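Local coordinates for hypothetical protein PH1952 (Pyrococcus horikoshii, PDB 1ZJJ) that is probably a magnesium-dependent phosphatase of the haloacid dehalogenase (HAD) superfamily, although its natural substrate is not known, at residues L205-D210 with A217-F222; A3-M8 with E198-E203. All coordinates share one frame; numbering follows the deposited sequence.

Interaction 1. Residues L205-D210 with A217-F222; sequences LWMVGD and AFAKKF. With MG (magnesium ion), chain D.
M207 on strand 204-209 meets A219 and F218 of helix 212-221, and these three residues make the whole of the apolar contact between the two segments. Strand and helix belong to one beta-alpha-beta unit, whose second strand is 225-229, so this is the helix of a crossover lying back on the sheet it serves. The backbones come near each other at M207 and A219, whose CA atoms are 5.8 Å apart. Here the two CB atoms touch at 3.7 Å, and the small methyl of A219 lets the helix sit low over the strand.

From that point the M207 chain runs on toward F218. Its CG stands anti to the backbone N (chi1 -180°), and a bend at chi2 carries SD to the rim of the F218 ring. SD is 3.9 Å from CD2 of F218, on a line to the ring centre 86° off the normal, which makes an edge-on Met-aromatic contact; the two side chains cross at about a right angle. Beyond, F218 also packs on Y193 of helix 190-199, while M207 reaches M224.

Past the end of the strand the chain reaches the metal site. OD1 of D210 binds the magnesium ion at 2.3 Å, alongside OD2 of D7 and the backbone O of D9, and OD2 of D210 accepts a hydrogen bond of 2.7 Å from metal-bound water 1. The backbone N of V233 also donates to that OD2, so both carboxylate oxygens are held. The polarisable sulfur facing the ring's hydrogen-bearing rim, with methyl against methylene beside it, implies a cohesion that is mainly dispersive.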
ATOM      1  N   LEU B 205     -12.170  -4.775  32.555  1.00 24.51           N
ATOM      2  CA  LEU B 205     -12.152  -3.767  31.503  1.00 23.85           C
ATOM      3  C   LEU B 205     -13.320  -3.801  30.536  1.00 22.90           C
ATOM      4  O   LEU B 205     -13.752  -4.871  30.112  1.00 22.59           O
ATOM      5  CB  LEU B 205     -10.854  -3.890  30.694  1.00 24.09           C
ATOM      6  CG  LEU B 205      -9.529  -3.822  31.454  1.00 24.13           C
ATOM      7  CD1 LEU B 205      -8.373  -4.050  30.483  1.00 19.84           C
ATOM      8  CD2 LEU B 205      -9.407  -2.470  32.140  1.00 25.01           C
ATOM      9  N   TRP B 206     -13.817  -2.613  30.199  1.00 21.62           N
ATOM     10  CA  TRP B 206     -14.905  -2.446  29.237  1.00 19.86           C
ATOM     11  C   TRP B 206     -14.349  -1.592  28.095  1.00 17.82           C
ATOM     12  O   TRP B 206     -13.610  -0.637  28.333  1.00 18.20           O
ATOM     13  CB  TRP B 206     -16.088  -1.696  29.846  1.00 19.45           C
ATOM     14  CG  TRP B 206     -16.914  -2.462  30.834  1.00 21.65           C
ATOM     15  CD1 TRP B 206     -16.627  -3.676  31.398  1.00 22.20           C
ATOM     16  CD2 TRP B 206     -18.145  -2.027  31.421  1.00 22.45           C
ATOM     17  NE1 TRP B 206     -17.605  -4.017  32.305  1.00 22.67           N
ATOM     18  CE2 TRP B 206     -18.547  -3.023  32.339  1.00 22.56           C
ATOM     19  CE3 TRP B 206     -18.946  -0.888  31.260  1.00 23.68           C
ATOM     20  CZ2 TRP B 206     -19.719  -2.916  33.098  1.00 23.38           C
ATOM     21  CZ3 TRP B 206     -20.111  -0.779  32.014  1.00 24.84           C
ATOM     22  CH2 TRP B 206     -20.485  -1.789  32.923  1.00 23.65           C
ATOM     23  N   MET B 207     -14.706  -1.939  26.865  1.00 17.64           N
ATOM     24  CA  MET B 207     -14.257  -1.196  25.688  1.00 16.83           C
ATOM     25  C   MET B 207     -15.483  -0.637  24.977  1.00 17.10           C
ATOM     26  O   MET B 207     -16.402  -1.377  24.635  1.00 18.11           O
ATOM     27  CB  MET B 207     -13.496  -2.117  24.734  1.00 16.85           C
ATOM     28  CG  MET B 207     -12.979  -1.441  23.469  1.00 16.63           C
ATOM     29  SD  MET B 207     -11.685  -0.238  23.820  1.00 17.87           S
ATOM     30  CE  MET B 207     -12.081   1.069  22.625  1.00 19.54           C
ATOM     31  N   VAL B 208     -15.500   0.672  24.763  1.00 15.15           N
ATOM     32  CA  VAL B 208     -16.619   1.314  24.088  1.00 15.32           C
ATOM     33  C   VAL B 208     -16.130   1.920  22.774  1.00 17.01           C
ATOM     34  O   VAL B 208     -15.267   2.806  22.773  1.00 18.20           O
ATOM     35  CB  VAL B 208     -17.224   2.435  24.958  1.00 15.07           C
ATOM     36  CG1 VAL B 208     -18.370   3.090  24.224  1.00 15.45           C
ATOM     37  CG2 VAL B 208     -17.675   1.878  26.307  1.00 14.01           C
ATOM     38  N   GLY B 209     -16.674   1.443  21.657  1.00 17.45           N
ATOM     39  CA  GLY B 209     -16.253   1.955  20.360  1.00 18.12           C
ATOM     40  C   GLY B 209     -17.336   1.954  19.303  1.00 18.63           C
ATOM     41  O   GLY B 209     -18.457   1.502  19.549  1.00 19.75           O
ATOM     42  N   ASP B 210     -17.006   2.467  18.119  1.00 18.96           N
ATOM     43  CA  ASP B 210     -17.963   2.520  17.017  1.00 19.00           C
ATOM     44  C   ASP B 210     -17.499   1.709  15.812  1.00 18.29           C
ATOM     45  O   ASP B 210     -18.225   1.608  14.825  1.00 18.62           O
ATOM     46  CB  ASP B 210     -18.203   3.963  16.575  1.00 18.67           C
ATOM     47  CG  ASP B 210     -16.981   4.573  15.937  1.00 19.10           C
ATOM     48  OD1 ASP B 210     -15.935   4.560  16.606  1.00 14.93           O
ATOM     49  OD2 ASP B 210     -17.064   5.051  14.783  1.00 17.70           O
ATOM     50  N   ALA B 217     -13.278  -5.764  17.853  1.00 18.31           N
ATOM     51  CA  ALA B 217     -12.364  -6.883  17.661  1.00 18.37           C
ATOM     52  C   ALA B 217     -11.372  -6.913  18.822  1.00 17.70           C
ATOM     53  O   ALA B 217     -11.010  -7.970  19.330  1.00 16.75           O
ATOM     54  CB  ALA B 217     -11.629  -6.727  16.340  1.00 19.03           C
ATOM     55  N   PHE B 218     -10.956  -5.723  19.238  1.00 16.90           N
ATOM     56  CA  PHE B 218     -10.012  -5.534  20.329  1.00 19.04           C
ATOM     57  C   PHE B 218     -10.578  -6.106  21.631  1.00 18.96           C
ATOM     58  O   PHE B 218      -9.935  -6.910  22.299  1.00 18.05           O
ATOM     59  CB  PHE B 218      -9.746  -4.032  20.477  1.00 17.83           C
ATOM     60  CG  PHE B 218      -8.705  -3.676  21.501  1.00 19.84           C
ATOM     61  CD1 PHE B 218      -7.417  -4.191  21.422  1.00 19.63           C
ATOM     62  CD2 PHE B 218      -8.998  -2.759  22.509  1.00 19.68           C
ATOM     63  CE1 PHE B 218      -6.432  -3.794  22.332  1.00 20.48           C
ATOM     64  CE2 PHE B 218      -8.028  -2.355  23.419  1.00 20.16           C
ATOM     65  CZ  PHE B 218      -6.738  -2.874  23.332  1.00 20.62           C
ATOM     66  N   ALA B 219     -11.791  -5.687  21.977  1.00 19.78           N
ATOM     67  CA  ALA B 219     -12.443  -6.137  23.206  1.00 20.05           C
ATOM     68  C   ALA B 219     -12.566  -7.654  23.278  1.00 21.17           C
ATOM     69  O   ALA B 219     -12.238  -8.259  24.299  1.00 21.52           O
ATOM     70  CB  ALA B 219     -13.808  -5.506  23.323  1.00 19.50           C
ATOM     71  N   LYS B 220     -13.036  -8.255  22.190  1.00 22.39           N
ATOM     72  CA  LYS B 220     -13.209  -9.707  22.124  1.00 24.12           C
ATOM     73  C   LYS B 220     -11.916 -10.507  22.206  1.00 24.56           C
ATOM     74  O   LYS B 220     -11.876 -11.547  22.847  1.00 25.56           O
ATOM     75  CB  LYS B 220     -13.950 -10.082  20.847  1.00 26.17           C
ATOM     76  CG  LYS B 220     -15.306  -9.444  20.740  1.00 29.52           C
ATOM     77  CD  LYS B 220     -16.045  -9.501  22.066  1.00 32.63           C
ATOM     78  CE  LYS B 220     -16.758 -10.835  22.234  1.00 35.66           C
ATOM     79  NZ  LYS B 220     -17.481 -11.304  21.023  1.00 39.40           N
ATOM     80  N   LYS B 221     -10.866 -10.035  21.543  1.00 23.94           N
ATOM     81  CA  LYS B 221      -9.588 -10.734  21.565  1.00 24.89           C
ATOM     82  C   LYS B 221      -8.938 -10.704  22.937  1.00 24.68           C
ATOM     83  O   LYS B 221      -8.227 -11.632  23.311  1.00 24.90           O
ATOM     84  CB  LYS B 221      -8.638 -10.137  20.521  1.00 25.68           C
ATOM     85  CG  LYS B 221      -9.021 -10.493  19.088  1.00 27.07           C
ATOM     86  CD  LYS B 221      -8.209  -9.719  18.061  1.00 30.47           C
ATOM     87  CE  LYS B 221      -6.723  -9.751  18.391  1.00 30.18           C
ATOM     88  NZ  LYS B 221      -5.938  -8.949  17.423  1.00 34.58           N
ATOM     89  N   PHE B 222      -9.192  -9.648  23.701  1.00 24.35           N
ATOM     90  CA  PHE B 222      -8.586  -9.539  25.022  1.00 24.22           C
ATOM     91  C   PHE B 222      -9.535  -9.621  26.219  1.00 24.73           C
ATOM     92  O   PHE B 222      -9.185  -9.240  27.334  1.00 24.05           O
ATOM     93  CB  PHE B 222      -7.730  -8.276  25.067  1.00 23.93           C
ATOM     94  CG  PHE B 222      -6.661  -8.266  24.018  1.00 23.11           C
ATOM     95  CD1 PHE B 222      -5.579  -9.136  24.106  1.00 22.85           C
ATOM     96  CD2 PHE B 222      -6.783  -7.457  22.892  1.00 23.92           C
ATOM     97  CE1 PHE B 222      -4.634  -9.206  23.079  1.00 23.30           C
ATOM     98  CE2 PHE B 222      -5.848  -7.520  21.865  1.00 23.73           C
ATOM     99  CZ  PHE B 222      -4.772  -8.396  21.958  1.00 22.85           C
TER
HETATM  100 MG    MG D1002     -13.962   5.611  16.274  1.00 21.90          MG
HETATM  101  O   HOH W   1     -14.527   5.745  14.196  1.00 18.11           O
HETATM  102  O   HOH W   2     -13.018   3.693  16.059  1.00 16.78           O
HETATM  103  O   HOH W   3     -12.158   6.510  15.918  1.00 13.22           O

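Interaction 2. Residues A3-M8 with E198-E203; sequences AIIFDM and EMFPGE. With MG (magnesium ion), chain D.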
ATOM      1  N   ALA B   3     -13.247  -0.591  34.873  1.00 22.34           N
ATOM      2  CA  ALA B   3     -12.560   0.546  34.271  1.00 20.97           C
ATOM      3  C   ALA B   3     -13.093   0.583  32.842  1.00 20.00           C
ATOM      4  O   ALA B   3     -13.191  -0.454  32.186  1.00 19.42           O
ATOM      5  CB  ALA B   3     -11.030   0.340  34.282  1.00 20.59           C
ATOM      6  N   ILE B   4     -13.450   1.765  32.360  1.00 18.07           N
ATOM      7  CA  ILE B   4     -14.002   1.862  31.022  1.00 17.27           C
ATOM      8  C   ILE B   4     -13.062   2.575  30.057  1.00 16.01           C
ATOM      9  O   ILE B   4     -12.576   3.671  30.329  1.00 15.20           O
ATOM     10  CB  ILE B   4     -15.380   2.580  31.052  1.00 18.26           C
ATOM     11  CG1 ILE B   4     -16.292   1.915  32.098  1.00 17.19           C
ATOM     12  CG2 ILE B   4     -16.035   2.514  29.672  1.00 19.91           C
ATOM     13  CD1 ILE B   4     -17.633   2.602  32.294  1.00 15.33           C
ATOM     14  N   ILE B   5     -12.807   1.925  28.930  1.00 16.35           N
ATOM     15  CA  ILE B   5     -11.934   2.470  27.898  1.00 14.15           C
ATOM     16  C   ILE B   5     -12.807   2.953  26.731  1.00 16.24           C
ATOM     17  O   ILE B   5     -13.637   2.195  26.219  1.00 17.51           O
ATOM     18  CB  ILE B   5     -10.961   1.381  27.385  1.00 17.00           C
ATOM     19  CG1 ILE B   5     -10.305   0.660  28.569  1.00 15.57           C
ATOM     20  CG2 ILE B   5      -9.903   2.010  26.476  1.00 15.24           C
ATOM     21  CD1 ILE B   5      -9.548   1.567  29.518  1.00 16.11           C
ATOM     22  N   PHE B   6     -12.628   4.207  26.318  1.00 14.93           N
ATOM     23  CA  PHE B   6     -13.414   4.767  25.216  1.00 14.70           C
ATOM     24  C   PHE B   6     -12.616   5.127  23.974  1.00 15.49           C
ATOM     25  O   PHE B   6     -11.570   5.777  24.057  1.00 14.41           O
ATOM     26  CB  PHE B   6     -14.123   6.070  25.610  1.00 14.23           C
ATOM     27  CG  PHE B   6     -15.076   5.946  26.763  1.00 15.99           C
ATOM     28  CD1 PHE B   6     -14.611   5.999  28.070  1.00 16.69           C
ATOM     29  CD2 PHE B   6     -16.447   5.826  26.541  1.00 15.06           C
ATOM     30  CE1 PHE B   6     -15.494   5.943  29.143  1.00 17.98           C
ATOM     31  CE2 PHE B   6     -17.341   5.768  27.610  1.00 17.30           C
ATOM     32  CZ  PHE B   6     -16.861   5.828  28.913  1.00 16.76           C
ATOM     33  N   ASP B   7     -13.132   4.721  22.822  1.00 16.01           N
ATOM     34  CA  ASP B   7     -12.527   5.111  21.558  1.00 16.68           C
ATOM     35  C   ASP B   7     -13.005   6.559  21.497  1.00 17.06           C
ATOM     36  O   ASP B   7     -13.928   6.924  22.228  1.00 14.62           O
ATOM     37  CB  ASP B   7     -13.128   4.330  20.397  1.00 17.28           C
ATOM     38  CG  ASP B   7     -12.811   4.959  19.060  1.00 20.50           C
ATOM     39  OD1 ASP B   7     -11.625   4.984  18.667  1.00 18.62           O
ATOM     40  OD2 ASP B   7     -13.756   5.441  18.416  1.00 19.61           O
ATOM     41  N   MET B   8     -12.414   7.384  20.640  1.00 16.12           N
ATOM     42  CA  MET B   8     -12.822   8.781  20.578  1.00 17.52           C
ATOM     43  C   MET B   8     -13.766   9.191  19.439  1.00 18.67           C
ATOM     44  O   MET B   8     -14.966   9.374  19.666  1.00 17.95           O
ATOM     45  CB  MET B   8     -11.573   9.667  20.591  1.00 20.00           C
ATOM     46  CG  MET B   8     -10.723   9.426  21.838  1.00 23.43           C
ATOM     47  SD  MET B   8      -9.210  10.409  21.965  1.00 29.73           S
ATOM     48  CE  MET B   8      -9.798  11.806  22.800  1.00 25.51           C
ATOM     49  N   GLU B 198      -1.411  -1.955  31.741  1.00 29.30           N
ATOM     50  CA  GLU B 198      -0.365  -1.351  32.538  1.00 29.68           C
ATOM     51  C   GLU B 198      -0.944  -0.188  33.352  1.00 29.39           C
ATOM     52  O   GLU B 198      -0.557   0.044  34.496  1.00 28.32           O
ATOM     53  CB  GLU B 198       0.749  -0.883  31.571  1.00 32.78           C
ATOM     54  CG  GLU B 198       1.735   0.152  32.086  1.00 37.70           C
ATOM     55  CD  GLU B 198       2.514  -0.314  33.279  1.00 41.30           C
ATOM     56  OE1 GLU B 198       2.702  -1.536  33.443  1.00 42.08           O
ATOM     57  OE2 GLU B 198       2.940   0.555  34.069  1.00 45.39           O
ATOM     58  N   MET B 199      -1.901   0.519  32.760  1.00 28.43           N
ATOM     59  CA  MET B 199      -2.541   1.660  33.420  1.00 27.44           C
ATOM     60  C   MET B 199      -3.573   1.192  34.459  1.00 28.42           C
ATOM     61  O   MET B 199      -3.679   1.752  35.538  1.00 27.85           O
ATOM     62  CB  MET B 199      -3.245   2.539  32.393  1.00 27.64           C
ATOM     63  CG  MET B 199      -3.884   3.781  32.988  1.00 28.03           C
ATOM     64  SD  MET B 199      -4.659   4.834  31.743  1.00 28.96           S
ATOM     65  CE  MET B 199      -3.309   5.013  30.587  1.00 31.46           C
ATOM     66  N   PHE B 200      -4.332   0.165  34.104  1.00 27.15           N
ATOM     67  CA  PHE B 200      -5.337  -0.385  34.985  1.00 28.74           C
ATOM     68  C   PHE B 200      -5.022  -1.870  35.164  1.00 31.06           C
ATOM     69  O   PHE B 200      -5.562  -2.712  34.473  1.00 29.85           O
ATOM     70  CB  PHE B 200      -6.719  -0.221  34.364  1.00 29.42           C
ATOM     71  CG  PHE B 200      -7.044   1.182  33.947  1.00 27.33           C
ATOM     72  CD1 PHE B 200      -7.337   2.159  34.892  1.00 28.48           C
ATOM     73  CD2 PHE B 200      -7.035   1.528  32.600  1.00 28.94           C
ATOM     74  CE1 PHE B 200      -7.615   3.474  34.498  1.00 27.85           C
ATOM     75  CE2 PHE B 200      -7.308   2.828  32.197  1.00 27.49           C
ATOM     76  CZ  PHE B 200      -7.596   3.804  33.144  1.00 27.49           C
ATOM     77  N   PRO B 201      -4.146  -2.217  36.117  1.00 31.66           N
ATOM     78  CA  PRO B 201      -3.695  -3.580  36.447  1.00 33.28           C
ATOM     79  C   PRO B 201      -4.642  -4.763  36.700  1.00 33.64           C
ATOM     80  O   PRO B 201      -4.529  -5.768  36.023  1.00 34.72           O
ATOM     81  CB  PRO B 201      -2.747  -3.350  37.629  1.00 33.31           C
ATOM     82  CG  PRO B 201      -2.166  -2.027  37.370  1.00 33.70           C
ATOM     83  CD  PRO B 201      -3.440  -1.238  36.947  1.00 31.72           C
ATOM     84  N   GLY B 202      -5.565  -4.654  37.646  1.00 34.59           N
ATOM     85  CA  GLY B 202      -6.437  -5.790  37.899  1.00 34.66           C
ATOM     86  C   GLY B 202      -7.930  -5.553  37.680  1.00 34.69           C
ATOM     87  O   GLY B 202      -8.742  -6.368  38.085  1.00 36.04           O
ATOM     88  N   GLU B 203      -8.308  -4.450  37.037  1.00 33.13           N
ATOM     89  CA  GLU B 203      -9.723  -4.112  36.814  1.00 31.72           C
ATOM     90  C   GLU B 203     -10.423  -4.936  35.737  1.00 29.90           C
ATOM     91  O   GLU B 203      -9.784  -5.533  34.857  1.00 28.29           O
ATOM     92  CB  GLU B 203      -9.876  -2.615  36.450  1.00 34.11           C
ATOM     93  CG  GLU B 203      -9.772  -1.683  37.648  1.00 36.55           C
ATOM     94  CD  GLU B 203      -8.440  -1.026  37.759  1.00 39.68           C
ATOM     95  OE1 GLU B 203      -8.353  -0.046  38.515  1.00 40.28           O
ATOM     96  OE2 GLU B 203      -7.479  -1.461  37.097  1.00 40.12           O
TER
HETATM   97 MG    MG D1002     -13.962   5.611  16.274  1.00 21.90          MG
HETATM   98  O   HOH W   3     -12.158   6.510  15.918  1.00 13.22           O
HETATM   99  O   HOH W   2     -13.018   3.693  16.059  1.00 16.78           O
HETATM  100  O   HOH W   1     -14.527   5.745  14.196  1.00 18.11           O
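F200, just past helix 190-199, packs its ring against A3 and I5 of strand 2-6, a central strand of the Rossmann-like parallel sheet of the HAD fold. A3 CB lies over one face of the ring, toward the rim, 4.1 Å from CG of F200. I5 approaches obliquely: its CD1 comes to 3.7 Å from CE2 of F200, the two side chains sliding past each other in opposite directions. A bend in I5 (chi2 -58°) turns that methyl to the ring. M199 CG sits on the ring's other face, and an alanine in place of F200 would probably open a gap between A3, I5 and M199 and leave the I5 methyl without its aromatic neighbour.

E203 closes over A3 as well, CB to CB at 3.8 Å, before its chain leads away. Farther out, R197, from the last turn of helix 190-199, reaches forward to the backbone oxygens of F200 and E203 through NH1 and NH2 and holds the turn to the helix, while A37 and P35 pack on F200. Past the strand's end, D7 opens the DxDx(T/V) motif typical of HAD enzymes. Its OD1 forms a salt bridge with K187, and its OD2 binds the magnesium ion at 2.2 Å.

How the interactions relate
Interactions 1 and 2 lie side by side on one six-stranded parallel sheet, their centres about 10 Å apart. Strands 2-6 and 204-209 are neighbours there, joined by probable backbone hydrogen bonds such as that between I5 N and W206 O, 2.8 Å. Along the chain, interaction 2 closes first, linking the N-terminal strand to the end of helix 190-199; the chain then passes directly into strand 204-209, and interaction 1 follows within the next crossover. The M207 methyl CE packs against D7 N, so the two contacts touch directly there. Both strands lead to the same magnesium ion and its three waters, so segments far apart in sequence jointly build the metal site.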